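Local coordinates for signal recognition particle 54 kDa protein (Aeropyrum pernix, PDB 7EPK) that belongs to the SRP54 family of the signal recognition particle, joining a helical bundle and a P-loop-type nucleotide-binding domain to a helical signal peptide binding domain, at residues Ile98-Gly103 with Ala203-Val208; Arg168-Leu173 with Glu179-Asp184; Gly322-Arg327 with Lys418-Met423; Glu378-Glu383 with Glu412-Tyr417. All coordinates share one frame; numbering follows the deposited sequence.

Interaction 1 of 4, residues Ile98-Gly103 with Ala203-Val208; sequences IVLLVG and AIASKV
V208, whose side chain meets I98 across the contact, donates its backbone N to I204 O at 2.9 Å, and A205 O stands further off as a second, weak acceptor. This is ordinary helical bonding, but it fixes the turn of helix 194-208 on which I204, A205 and V208 lie, the three residues that meet the strand. The meeting itself is wholly apolar. It is a worked example of how an alternating strand addresses a helix: I98 and L100 send their CB atoms to the helix, whereas V99 between them points the other way. L100 divides its two ends between neighbouring helix residues, with CD1 against I204 CG2 at 3.8 Å and CD2 against A205 CB at 3.9 Å. Its CG lies anti to the backbone N (chi1 178°), which sets the fork beside the carbonyl carbon, and the side chain crosses that of I204 at about a right angle. At the other end, I98 CG2 and V208 CG1 approach to 3.5 Å, the two side chains meeting at a slant. The axes of 98-102 and 203-208 run almost antiparallel, at 177°, and come within 10.2 Å; the two segments bury 190 Å² between them, as in the layered alpha/beta architecture of P-loop domains. Within that architecture strand 97-102 lies between strands 180-184 and 212-218 of the central sheet, and helix 194-208 packs beside helix 162-175, where V208 also touches A166 and L170.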
loop_
_atom_site.group_PDB
_atom_site.type_symbol
_atom_site.label_atom_id
_atom_site.label_comp_id
_atom_site.label_asym_id
_atom_site.label_seq_id
_atom_site.Cartn_x
_atom_site.Cartn_y
_atom_site.Cartn_z
ATOM N N ILE A 98 10.382 -20.340 -9.538
ATOM C CA ILE A 98 10.139 -21.599 -8.782
ATOM C C ILE A 98 9.805 -21.270 -7.317
ATOM O O ILE A 98 10.656 -20.690 -6.603
ATOM C CB ILE A 98 11.320 -22.574 -8.942
ATOM C CG1 ILE A 98 11.875 -22.618 -10.373
ATOM C CG2 ILE A 98 10.920 -23.966 -8.479
ATOM C CD1 ILE A 98 10.838 -22.861 -11.442
ATOM N N VAL A 99 8.615 -21.679 -6.872
ATOM C CA VAL A 99 8.090 -21.408 -5.503
ATOM C C VAL A 99 8.050 -22.699 -4.688
ATOM O O VAL A 99 7.181 -23.538 -4.977
ATOM C CB VAL A 99 6.675 -20.821 -5.568
ATOM C CG1 VAL A 99 6.187 -20.457 -4.188
ATOM C CG2 VAL A 99 6.608 -19.623 -6.495
ATOM N N LEU A 100 8.906 -22.837 -3.674
ATOM C CA LEU A 100 8.819 -23.965 -2.714
ATOM C C LEU A 100 7.931 -23.575 -1.535
ATOM O O LEU A 100 8.355 -22.755 -0.714
ATOM C CB LEU A 100 10.222 -24.351 -2.244
ATOM C CG LEU A 100 10.281 -25.482 -1.211
ATOM C CD1 LEU A 100 9.679 -26.758 -1.763
ATOM C CD2 LEU A 100 11.712 -25.727 -0.738
ATOM N N LEU A 101 6.779 -24.217 -1.406
ATOM C CA LEU A 101 5.932 -24.148 -0.182
ATOM C C LEU A 101 6.592 -24.914 0.989
ATOM O O LEU A 101 7.219 -25.963 0.785
ATOM C CB LEU A 101 4.550 -24.705 -0.544
ATOM C CG LEU A 101 3.576 -23.686 -1.132
ATOM C CD1 LEU A 101 4.295 -22.617 -1.942
ATOM C CD2 LEU A 101 2.505 -24.360 -1.960
ATOM N N VAL A 102 6.516 -24.380 2.197
ATOM C CA VAL A 102 6.997 -25.068 3.427
ATOM C C VAL A 102 6.012 -24.693 4.530
ATOM O O VAL A 102 5.236 -23.754 4.320
ATOM C CB VAL A 102 8.464 -24.732 3.787
ATOM C CG1 VAL A 102 9.430 -25.134 2.680
ATOM C CG2 VAL A 102 8.680 -23.273 4.152
ATOM N N GLY A 103 6.006 -25.452 5.627
ATOM C CA GLY A 103 4.954 -25.393 6.661
ATOM C C GLY A 103 4.599 -26.775 7.175
ATOM O O GLY A 103 4.992 -27.750 6.535
ATOM N N ALA A 203 16.622 -30.611 1.337
ATOM C CA ALA A 203 17.129 -31.518 0.279
ATOM C C ALA A 203 16.378 -31.177 -1.011
ATOM O O ALA A 203 17.034 -30.913 -2.032
ATOM C CB ALA A 203 16.966 -32.972 0.695
ATOM N N ILE A 204 15.046 -31.149 -0.934
ATOM C CA ILE A 204 14.160 -30.678 -2.036
ATOM C C ILE A 204 14.688 -29.336 -2.531
ATOM O O ILE A 204 14.860 -29.189 -3.747
ATOM C CB ILE A 204 12.694 -30.552 -1.586
ATOM C CG1 ILE A 204 12.074 -31.921 -1.305
ATOM C CG2 ILE A 204 11.888 -29.759 -2.611
ATOM C CD1 ILE A 204 10.841 -31.851 -0.435
ATOM N N ALA A 205 14.934 -28.410 -1.604
ATOM C CA ALA A 205 15.391 -27.039 -1.921
ATOM C C ALA A 205 16.682 -27.127 -2.738
ATOM O O ALA A 205 16.797 -26.415 -3.753
ATOM C CB ALA A 205 15.572 -26.234 -0.669
ATOM N N SER A 206 17.596 -28.010 -2.349
ATOM C CA SER A 206 18.935 -28.121 -2.979
ATOM C C SER A 206 18.784 -28.594 -4.431
ATOM O O SER A 206 19.451 -28.008 -5.318
ATOM C CB SER A 206 19.847 -29.017 -2.188
ATOM O OG SER A 206 21.202 -28.765 -2.532
ATOM N N LYS A 207 17.943 -29.603 -4.668
ATOM C CA LYS A 207 17.691 -30.140 -6.032
ATOM C C LYS A 207 16.917 -29.105 -6.871
ATOM O O LYS A 207 17.198 -28.990 -8.081
ATOM C CB LYS A 207 16.914 -31.460 -5.964
ATOM C CG LYS A 207 17.627 -32.615 -5.269
ATOM C CD LYS A 207 19.006 -32.931 -5.823
ATOM C CE LYS A 207 19.513 -34.305 -5.433
ATOM N NZ LYS A 207 19.480 -35.238 -6.585
ATOM N N VAL A 208 15.975 -28.378 -6.262
ATOM C CA VAL A 208 14.982 -27.560 -7.008
ATOM C C VAL A 208 15.538 -26.161 -7.288
ATOM O O VAL A 208 15.228 -25.645 -8.365
ATOM C CB VAL A 208 13.640 -27.527 -6.268
ATOM C CG1 VAL A 208 12.662 -26.582 -6.933
ATOM C CG2 VAL A 208 13.022 -28.915 -6.188
#

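Interaction 2 of 4, residues Arg168-Leu173 with Glu179-Asp184; sequences RGLEDL and EIVIVD
L170 and L173, one helical turn apart on helix 162-175, close over V181 of strand 180-184, in the returning half of a beta-alpha-beta crossover that begins at strand 153-156. The two flanking strands are parallel, and strand 127-131 lies between them in the sheet. Apolar contacts make up the whole meeting of the two segments and bury 156 Å². L170 CD1 rests over the fork of the valine, 3.8 Å from V181 CG1 and 3.9 Å from V181 CG2, and so touches both branches almost equally. L173 takes the flank instead, its CB 4.1 Å from V181 CG2. The leucines reach one residue by different torsions: L170 has CG anti to the backbone N (chi1 -174°), while in L173 CG stands anti to the carbonyl carbon (chi1 -73°). Backbone hydrogen bonds form the second group. D172 N donates to R168 O at 2.9 Å within the helix, and on the sheet side the backbone of I180 bonds to that of G128. The charged side chains find partners outside the two segments: R168 forms a salt bridge with E157 and D172 one with R176, while D184, at the far end of the strand, is hydrogen-bonded through OD2 to T110 OG1 of the probable P-loop. The second leucine methyl to meet the valine is L173 CD1, 4.0 Å from V181 CG1.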
loop_
_atom_site.group_PDB
_atom_site.type_symbol
_atom_site.label_atom_id
_atom_site.label_comp_id
_atom_site.label_asym_id
_atom_site.label_seq_id
_atom_site.Cartn_x
_atom_site.Cartn_y
_atom_site.Cartn_z
ATOM N N ARG A 168 12.043 -33.810 -10.747
ATOM C CA ARG A 168 11.435 -34.389 -11.961
ATOM C C ARG A 168 10.256 -33.483 -12.350
ATOM O O ARG A 168 10.206 -33.061 -13.527
ATOM C CB ARG A 168 11.090 -35.861 -11.717
ATOM C CG ARG A 168 11.263 -36.774 -12.927
ATOM C CD ARG A 168 11.197 -38.229 -12.487
ATOM N NE ARG A 168 12.292 -38.589 -11.573
ATOM C CZ ARG A 168 12.173 -39.171 -10.375
ATOM N NH1 ARG A 168 10.984 -39.502 -9.895
ATOM N NH2 ARG A 168 13.262 -39.445 -9.672
ATOM N N GLY A 169 9.372 -33.162 -11.394
ATOM C CA GLY A 169 8.175 -32.313 -11.608
ATOM C C GLY A 169 8.535 -30.926 -12.133
ATOM O O GLY A 169 7.752 -30.342 -12.927
ATOM N N LEU A 170 9.692 -30.413 -11.712
ATOM C CA LEU A 170 10.230 -29.122 -12.177
ATOM C C LEU A 170 10.586 -29.271 -13.653
ATOM O O LEU A 170 10.081 -28.485 -14.471
ATOM C CB LEU A 170 11.451 -28.744 -11.337
ATOM C CG LEU A 170 12.008 -27.351 -11.625
ATOM C CD1 LEU A 170 10.901 -26.331 -11.517
ATOM C CD2 LEU A 170 13.154 -26.977 -10.697
ATOM N N GLU A 171 11.401 -30.267 -13.991
ATOM C CA GLU A 171 11.865 -30.460 -15.387
ATOM C C GLU A 171 10.638 -30.676 -16.284
ATOM O O GLU A 171 10.560 -30.035 -17.358
ATOM C CB GLU A 171 12.940 -31.541 -15.452
ATOM C CG GLU A 171 14.339 -30.994 -15.172
ATOM C CD GLU A 171 14.737 -29.733 -15.942
ATOM O OE1 GLU A 171 14.365 -29.611 -17.158
ATOM O OE2 GLU A 171 15.400 -28.854 -15.322
ATOM N N ASP A 172 9.671 -31.468 -15.839
ATOM C CA ASP A 172 8.510 -31.839 -16.688
ATOM C C ASP A 172 7.776 -30.572 -17.129
ATOM O O ASP A 172 7.488 -30.447 -18.337
ATOM C CB ASP A 172 7.530 -32.754 -15.957
ATOM C CG ASP A 172 6.309 -33.032 -16.811
ATOM O OD1 ASP A 172 6.430 -33.891 -17.721
ATOM O OD2 ASP A 172 5.272 -32.359 -16.593
ATOM N N LEU A 173 7.509 -29.687 -16.158
ATOM C CA LEU A 173 6.670 -28.468 -16.278
ATOM C C LEU A 173 7.431 -27.360 -17.013
ATOM O O LEU A 173 6.816 -26.635 -17.796
ATOM C CB LEU A 173 6.271 -28.030 -14.870
ATOM C CG LEU A 173 5.227 -28.908 -14.176
ATOM C CD1 LEU A 173 5.048 -28.474 -12.727
ATOM C CD2 LEU A 173 3.886 -28.874 -14.919
ATOM N N GLU A 179 5.804 -21.048 -16.743
ATOM C CA GLU A 179 6.570 -19.818 -16.410
ATOM C C GLU A 179 6.718 -19.719 -14.883
ATOM O O GLU A 179 7.753 -19.174 -14.426
ATOM C CB GLU A 179 5.866 -18.583 -16.965
ATOM C CG GLU A 179 5.827 -18.528 -18.482
ATOM C CD GLU A 179 4.896 -17.461 -19.036
ATOM O OE1 GLU A 179 3.687 -17.465 -18.672
ATOM O OE2 GLU A 179 5.382 -16.622 -19.816
ATOM N N ILE A 180 5.735 -20.246 -14.136
ATOM C CA ILE A 180 5.741 -20.383 -12.651
ATOM C C ILE A 180 5.507 -21.853 -12.290
ATOM O O ILE A 180 4.551 -22.431 -12.805
ATOM C CB ILE A 180 4.653 -19.489 -12.023
ATOM C CG1 ILE A 180 4.864 -18.015 -12.357
ATOM C CG2 ILE A 180 4.545 -19.719 -10.516
ATOM C CD1 ILE A 180 3.775 -17.104 -11.806
ATOM N N VAL A 181 6.286 -22.392 -11.354
ATOM C CA VAL A 181 6.135 -23.761 -10.777
ATOM C C VAL A 181 6.023 -23.629 -9.261
ATOM O O VAL A 181 6.948 -23.093 -8.649
ATOM C CB VAL A 181 7.335 -24.654 -11.132
ATOM C CG1 VAL A 181 7.242 -26.001 -10.442
ATOM C CG2 VAL A 181 7.469 -24.829 -12.631
ATOM N N ILE A 182 4.938 -24.130 -8.691
ATOM C CA ILE A 182 4.690 -24.173 -7.227
ATOM C C ILE A 182 4.942 -25.610 -6.777
ATOM O O ILE A 182 4.209 -26.525 -7.231
ATOM C CB ILE A 182 3.261 -23.729 -6.887
ATOM C CG1 ILE A 182 2.942 -22.323 -7.403
ATOM C CG2 ILE A 182 3.028 -23.844 -5.394
ATOM C CD1 ILE A 182 1.463 -21.962 -7.316
ATOM N N VAL A 183 5.913 -25.803 -5.899
ATOM C CA VAL A 183 6.252 -27.148 -5.385
ATOM C C VAL A 183 5.576 -27.378 -4.033
ATOM O O VAL A 183 6.130 -26.900 -3.038
ATOM C CB VAL A 183 7.775 -27.286 -5.314
ATOM C CG1 VAL A 183 8.180 -28.580 -4.632
ATOM C CG2 VAL A 183 8.375 -27.179 -6.711
ATOM N N ASP A 184 4.459 -28.117 -3.997
ATOM C CA ASP A 184 3.774 -28.513 -2.734
ATOM C C ASP A 184 4.653 -29.537 -1.998
ATOM O O ASP A 184 5.355 -30.312 -2.662
ATOM C CB ASP A 184 2.354 -29.049 -2.985
ATOM C CG ASP A 184 1.545 -29.344 -1.722
ATOM O OD1 ASP A 184 1.989 -28.956 -0.643
ATOM O OD2 ASP A 184 0.477 -29.973 -1.815
#

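Interaction 3 of 4, residues Gly322-Arg327 with Lys418-Met423; sequences GRITMR and KNLKTM
Within the all-helical signal peptide binding domain, the turn between helices 293-320 and 326-337 places I324 against L420 and K421 of helix 409-423. The turn combines two textbook devices. G322 is the C-prime residue of a Schellman motif that ends the first helix, with bonds from R323 N to D318 O and from G322 N to V319 O; T325 is the N-cap of the next, its OG1 accepting from T328 N and, weakly, from R327 N. Between them I324 is left to point at the helix. Its CG1 is anti to the backbone N (chi1 -171°), extending CD1 to within 3.3 Å of L420 CB, the two side chains meeting at about a right angle. The other branch, CG2, sits obliquely against the aliphatic part of K421, 3.7 Å from K421 CB and 3.8 Å from K421 CD. That lysine bends at chi2 and chi3, and its NZ is hydrogen-bonded to Y417 OH. V319 completes the apolar setting by touching both I324 and L420. One turn of helix 409-423 is doubly tied: K418 O takes T422 N at 2.9 Å and T422 OG1 also at 2.9 Å, the hydroxyl standing 44° out of the carbonyl plane.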
loop_
_atom_site.group_PDB
_atom_site.type_symbol
_atom_site.label_atom_id
_atom_site.label_comp_id
_atom_site.label_asym_id
_atom_site.label_seq_id
_atom_site.Cartn_x
_atom_site.Cartn_y
_atom_site.Cartn_z
ATOM N N GLY A 322 0.246 42.014 -1.843
ATOM C CA GLY A 322 0.865 42.666 -3.019
ATOM C C GLY A 322 2.163 42.017 -3.477
ATOM O O GLY A 322 2.876 42.672 -4.261
ATOM N N ARG A 323 2.448 40.777 -3.053
ATOM C CA ARG A 323 3.767 40.098 -3.221
ATOM C C ARG A 323 3.759 39.232 -4.487
ATOM O O ARG A 323 4.670 38.407 -4.621
ATOM C CB ARG A 323 4.113 39.238 -1.994
ATOM C CG ARG A 323 4.755 39.994 -0.837
ATOM C CD ARG A 323 6.221 40.355 -1.055
ATOM N NE ARG A 323 6.983 40.348 0.199
ATOM C CZ ARG A 323 7.931 39.461 0.541
ATOM N NH1 ARG A 323 8.282 38.480 -0.276
ATOM N NH2 ARG A 323 8.537 39.567 1.713
ATOM N N ILE A 324 2.800 39.436 -5.395
ATOM C CA ILE A 324 2.583 38.580 -6.601
ATOM C C ILE A 324 3.876 38.486 -7.427
ATOM O O ILE A 324 4.543 39.535 -7.601
ATOM C CB ILE A 324 1.395 39.090 -7.449
ATOM C CG1 ILE A 324 1.033 38.095 -8.556
ATOM C CG2 ILE A 324 1.661 40.480 -8.012
ATOM C CD1 ILE A 324 -0.364 38.263 -9.123
ATOM N N THR A 325 4.192 37.264 -7.895
ATOM C CA THR A 325 5.339 36.886 -8.769
ATOM C C THR A 325 4.972 35.674 -9.633
ATOM O O THR A 325 3.855 35.139 -9.466
ATOM C CB THR A 325 6.591 36.478 -7.983
ATOM O OG1 THR A 325 6.255 35.250 -7.324
ATOM C CG2 THR A 325 7.087 37.561 -7.039
ATOM N N MET A 326 5.877 35.252 -10.527
ATOM C CA MET A 326 5.668 34.055 -11.385
ATOM C C MET A 326 5.603 32.803 -10.505
ATOM O O MET A 326 4.897 31.857 -10.887
ATOM C CB MET A 326 6.788 33.898 -12.415
ATOM C CG MET A 326 6.684 34.891 -13.576
ATOM S SD MET A 326 5.030 34.975 -14.358
ATOM C CE MET A 326 5.336 36.276 -15.548
ATOM N N ARG A 327 6.296 32.803 -9.359
ATOM C CA ARG A 327 6.346 31.645 -8.426
ATOM C C ARG A 327 5.037 31.597 -7.646
ATOM O O ARG A 327 4.542 30.473 -7.415
ATOM C CB ARG A 327 7.564 31.706 -7.508
ATOM C CG ARG A 327 8.833 31.239 -8.202
ATOM C CD ARG A 327 10.132 31.566 -7.484
ATOM N NE ARG A 327 11.243 30.975 -8.206
ATOM C CZ ARG A 327 12.471 30.890 -7.737
ATOM N NH1 ARG A 327 13.409 30.300 -8.453
ATOM N NH2 ARG A 327 12.768 31.406 -6.554
ATOM N N LYS A 418 0.512 41.508 -14.436
ATOM C CA LYS A 418 0.460 42.997 -14.309
ATOM C C LYS A 418 -0.899 43.412 -13.741
ATOM O O LYS A 418 -0.925 44.240 -12.814
ATOM C CB LYS A 418 0.680 43.718 -15.643
ATOM C CG LYS A 418 2.042 43.514 -16.302
ATOM C CD LYS A 418 2.019 43.807 -17.802
ATOM C CE LYS A 418 3.240 43.343 -18.571
ATOM N NZ LYS A 418 3.013 43.434 -20.034
ATOM N N ASN A 419 -1.982 42.850 -14.279
ATOM C CA ASN A 419 -3.366 43.282 -13.953
ATOM C C ASN A 419 -3.623 42.987 -12.470
ATOM O O ASN A 419 -4.123 43.889 -11.774
ATOM C CB ASN A 419 -4.404 42.668 -14.899
ATOM C CG ASN A 419 -5.506 43.640 -15.258
ATOM O OD1 ASN A 419 -6.294 44.038 -14.401
ATOM N ND2 ASN A 419 -5.566 44.033 -16.521
ATOM N N LEU A 420 -3.268 41.791 -11.992
ATOM C CA LEU A 420 -3.389 41.440 -10.555
ATOM C C LEU A 420 -2.588 42.467 -9.764
ATOM O O LEU A 420 -3.167 43.072 -8.852
ATOM C CB LEU A 420 -2.892 40.015 -10.285
ATOM C CG LEU A 420 -3.967 38.925 -10.252
ATOM C CD1 LEU A 420 -4.849 39.068 -9.016
ATOM C CD2 LEU A 420 -4.824 38.934 -11.518
ATOM N N LYS A 421 -1.333 42.697 -10.160
ATOM C CA LYS A 421 -0.343 43.516 -9.400
ATOM C C LYS A 421 -0.822 44.964 -9.223
ATOM O O LYS A 421 -0.556 45.540 -8.136
ATOM C CB LYS A 421 1.019 43.529 -10.090
ATOM C CG LYS A 421 2.055 44.319 -9.317
ATOM C CD LYS A 421 3.364 43.620 -9.231
ATOM C CE LYS A 421 4.037 43.492 -10.577
ATOM N NZ LYS A 421 5.493 43.295 -10.399
ATOM N N THR A 422 -1.461 45.526 -10.258
ATOM C CA THR A 422 -2.065 46.888 -10.268
ATOM C C THR A 422 -3.105 46.980 -9.148
ATOM O O THR A 422 -2.908 47.797 -8.243
ATOM C CB THR A 422 -2.716 47.232 -11.617
ATOM O OG1 THR A 422 -1.812 47.026 -12.707
ATOM C CG2 THR A 422 -3.196 48.665 -11.659
ATOM N N MET A 423 -4.145 46.145 -9.206
ATOM C CA MET A 423 -5.347 46.217 -8.328
ATOM C C MET A 423 -4.942 46.373 -6.854
ATOM O O MET A 423 -5.546 47.227 -6.161
ATOM C CB MET A 423 -6.212 44.959 -8.475
ATOM C CG MET A 423 -6.767 44.766 -9.866
ATOM S SD MET A 423 -7.606 43.187 -10.002
ATOM C CE MET A 423 -7.453 42.887 -11.763
#

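Interaction 4 of 4, residues Glu378-Glu383 with Glu412-Tyr417; sequences ESMTYE and ELLVYY
The short link between helices 367-379 and 382-386 contributes one side chain, M380, that reaches across to L413 and L414 of helix 409-423. The contact is made by a single methyl group: M380 CE lies 4.0 Å from L414 CD1 and 4.2 Å from L413 CD2. The CA atoms of M380 and L414 are 11.8 Å apart, a gap crossed by a methionine chain that is extended beyond CG. CG itself is anti to the carbonyl carbon of M380 (chi1 -58°), and the side chain slides past that of L414 in the opposite direction. Only 77 Å² is buried between the segments. This slender bridge belongs to the helical interior of the signal peptide binding domain, a domain rich in methionine in this family; M380 and L414 both also touch I391, and L413 packs on I376 and I377. At the end of the link, T381 is the N-cap of helix 382-386, its OG1 accepting from E384 N. The backbone of the partner helix is regular here, with Y416 N bonded to E412 O at 2.9 Å and Y417 N to L413 O at 2.7 Å. Y416 and Y417 lie further along the helix. Y416 meets the ring of W373 with the planes at about 55°, while Y417 presents its ring edge, in plane, to L414 O.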
loop_
_atom_site.group_PDB
_atom_site.type_symbol
_atom_site.label_atom_id
_atom_site.label_comp_id
_atom_site.label_asym_id
_atom_site.label_seq_id
_atom_site.Cartn_x
_atom_site.Cartn_y
_atom_site.Cartn_z
ATOM N N GLU A 378 7.334 27.325 -16.639
ATOM C CA GLU A 378 8.396 26.289 -16.567
ATOM C C GLU A 378 9.478 26.561 -17.622
ATOM O O GLU A 378 10.608 26.099 -17.411
ATOM C CB GLU A 378 7.772 24.899 -16.680
ATOM C CG GLU A 378 6.944 24.498 -15.472
ATOM C CD GLU A 378 6.141 23.230 -15.672
ATOM O OE1 GLU A 378 5.223 22.965 -14.868
ATOM O OE2 GLU A 378 6.437 22.514 -16.634
ATOM N N SER A 379 9.165 27.280 -18.708
ATOM C CA SER A 379 10.088 27.540 -19.858
ATOM C C SER A 379 10.810 28.893 -19.694
ATOM O O SER A 379 11.854 29.081 -20.337
ATOM C CB SER A 379 9.368 27.439 -21.204
ATOM O OG SER A 379 8.867 26.124 -21.433
ATOM N N MET A 380 10.308 29.789 -18.844
ATOM C CA MET A 380 11.000 31.051 -18.482
ATOM C C MET A 380 12.320 30.731 -17.763
ATOM O O MET A 380 12.314 29.826 -16.939
ATOM C CB MET A 380 10.129 31.868 -17.531
ATOM C CG MET A 380 8.773 32.210 -18.079
ATOM S SD MET A 380 7.989 33.395 -16.986
ATOM C CE MET A 380 6.570 33.928 -17.935
ATOM N N THR A 381 13.391 31.495 -18.015
ATOM C CA THR A 381 14.688 31.399 -17.281
ATOM C C THR A 381 14.463 31.779 -15.814
ATOM O O THR A 381 13.469 32.455 -15.488
ATOM C CB THR A 381 15.804 32.289 -17.866
ATOM O OG1 THR A 381 15.649 33.647 -17.467
ATOM C CG2 THR A 381 15.866 32.304 -19.375
ATOM N N TYR A 382 15.390 31.402 -14.947
ATOM C CA TYR A 382 15.350 31.795 -13.517
ATOM C C TYR A 382 15.358 33.321 -13.405
ATOM O O TYR A 382 14.730 33.836 -12.478
ATOM C CB TYR A 382 16.506 31.147 -12.751
ATOM C CG TYR A 382 16.374 29.652 -12.647
ATOM C CD1 TYR A 382 15.386 29.077 -11.865
ATOM C CD2 TYR A 382 17.184 28.818 -13.388
ATOM C CE1 TYR A 382 15.248 27.698 -11.781
ATOM C CE2 TYR A 382 17.053 27.445 -13.325
ATOM C CZ TYR A 382 16.091 26.874 -12.511
ATOM O OH TYR A 382 15.975 25.512 -12.456
ATOM N N GLU A 383 16.079 33.997 -14.297
ATOM C CA GLU A 383 16.160 35.480 -14.349
ATOM C C GLU A 383 14.799 36.036 -14.767
ATOM O O GLU A 383 14.282 36.945 -14.101
ATOM C CB GLU A 383 17.228 35.930 -15.340
ATOM C CG GLU A 383 17.405 37.433 -15.407
ATOM C CD GLU A 383 18.355 37.854 -16.510
ATOM O OE1 GLU A 383 17.900 37.829 -17.653
ATOM O OE2 GLU A 383 19.550 38.173 -16.236
ATOM N N GLU A 412 -0.959 36.857 -22.400
ATOM C CA GLU A 412 -2.170 36.763 -21.531
ATOM C C GLU A 412 -1.724 36.656 -20.064
ATOM O O GLU A 412 -2.219 37.437 -19.250
ATOM C CB GLU A 412 -3.061 35.567 -21.897
ATOM C CG GLU A 412 -3.732 35.639 -23.264
ATOM C CD GLU A 412 -4.328 34.325 -23.772
ATOM O OE1 GLU A 412 -4.231 33.304 -23.058
ATOM O OE2 GLU A 412 -4.884 34.313 -24.893
ATOM N N LEU A 413 -0.837 35.702 -19.753
ATOM C CA LEU A 413 -0.264 35.493 -18.396
ATOM C C LEU A 413 0.344 36.819 -17.950
ATOM O O LEU A 413 -0.001 37.313 -16.854
ATOM C CB LEU A 413 0.797 34.375 -18.433
ATOM C CG LEU A 413 1.696 34.200 -17.193
ATOM C CD1 LEU A 413 0.899 34.196 -15.896
ATOM C CD2 LEU A 413 2.503 32.913 -17.283
ATOM N N LEU A 414 1.221 37.364 -18.792
ATOM C CA LEU A 414 1.979 38.593 -18.485
ATOM C C LEU A 414 0.998 39.683 -18.043
ATOM O O LEU A 414 1.190 40.234 -16.928
ATOM C CB LEU A 414 2.830 38.962 -19.699
ATOM C CG LEU A 414 4.303 38.571 -19.563
ATOM C CD1 LEU A 414 4.481 37.123 -19.135
ATOM C CD2 LEU A 414 5.058 38.834 -20.852
ATOM N N VAL A 415 -0.069 39.913 -18.816
ATOM C CA VAL A 415 -1.118 40.924 -18.478
ATOM C C VAL A 415 -1.715 40.544 -17.121
ATOM O O VAL A 415 -1.844 41.454 -16.270
ATOM C CB VAL A 415 -2.203 41.045 -19.570
ATOM C CG1 VAL A 415 -3.343 41.973 -19.163
ATOM C CG2 VAL A 415 -1.611 41.509 -20.888
ATOM N N TYR A 416 -2.037 39.255 -16.939
ATOM C CA TYR A 416 -2.666 38.682 -15.715
ATOM C C TYR A 416 -1.817 39.089 -14.519
ATOM O O TYR A 416 -2.324 39.755 -13.582
ATOM C CB TYR A 416 -2.789 37.158 -15.803
ATOM C CG TYR A 416 -3.429 36.504 -14.604
ATOM C CD1 TYR A 416 -4.808 36.424 -14.487
ATOM C CD2 TYR A 416 -2.658 35.960 -13.587
ATOM C CE1 TYR A 416 -5.405 35.828 -13.389
ATOM C CE2 TYR A 416 -3.240 35.364 -12.483
ATOM C CZ TYR A 416 -4.619 35.291 -12.391
ATOM O OH TYR A 416 -5.213 34.705 -11.317
ATOM N N TYR A 417 -0.535 38.743 -14.599
ATOM C CA TYR A 417 0.496 39.166 -13.626
ATOM C C TYR A 417 0.329 40.676 -13.401
ATOM O O TYR A 417 -0.043 41.051 -12.283
ATOM C CB TYR A 417 1.867 38.676 -14.102
ATOM C CG TYR A 417 3.044 39.392 -13.497
ATOM C CD1 TYR A 417 3.540 39.061 -12.249
ATOM C CD2 TYR A 417 3.654 40.429 -14.178
ATOM C CE1 TYR A 417 4.615 39.744 -11.701
ATOM C CE2 TYR A 417 4.730 41.118 -13.648
ATOM C CZ TYR A 417 5.217 40.772 -12.408
ATOM O OH TYR A 417 6.305 41.450 -11.948
#

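The four contacts fall into two pairs on opposite sides of the chain's centre. Interactions 1 and 2, with centres 10 Å apart, share the central sheet: V99 O meets V183 N at 2.8 Å, a probable hydrogen bond, and I98 CD1 packs on L170 CD1 at 3.5 Å. Interaction 1 lies near the nucleotide site, the L100 side chain about 13 Å from guanosine-5'-diphosphate and that of I204 about 12 Å from the magnesium ion. Interactions 3 and 4, with centres 11 Å apart, both use helix 409-423, and M326 CE joins them, 3.6 Å from M380 CE. The pairs are far apart: the centres of interactions 1 and 3 are about 68 Å from each other.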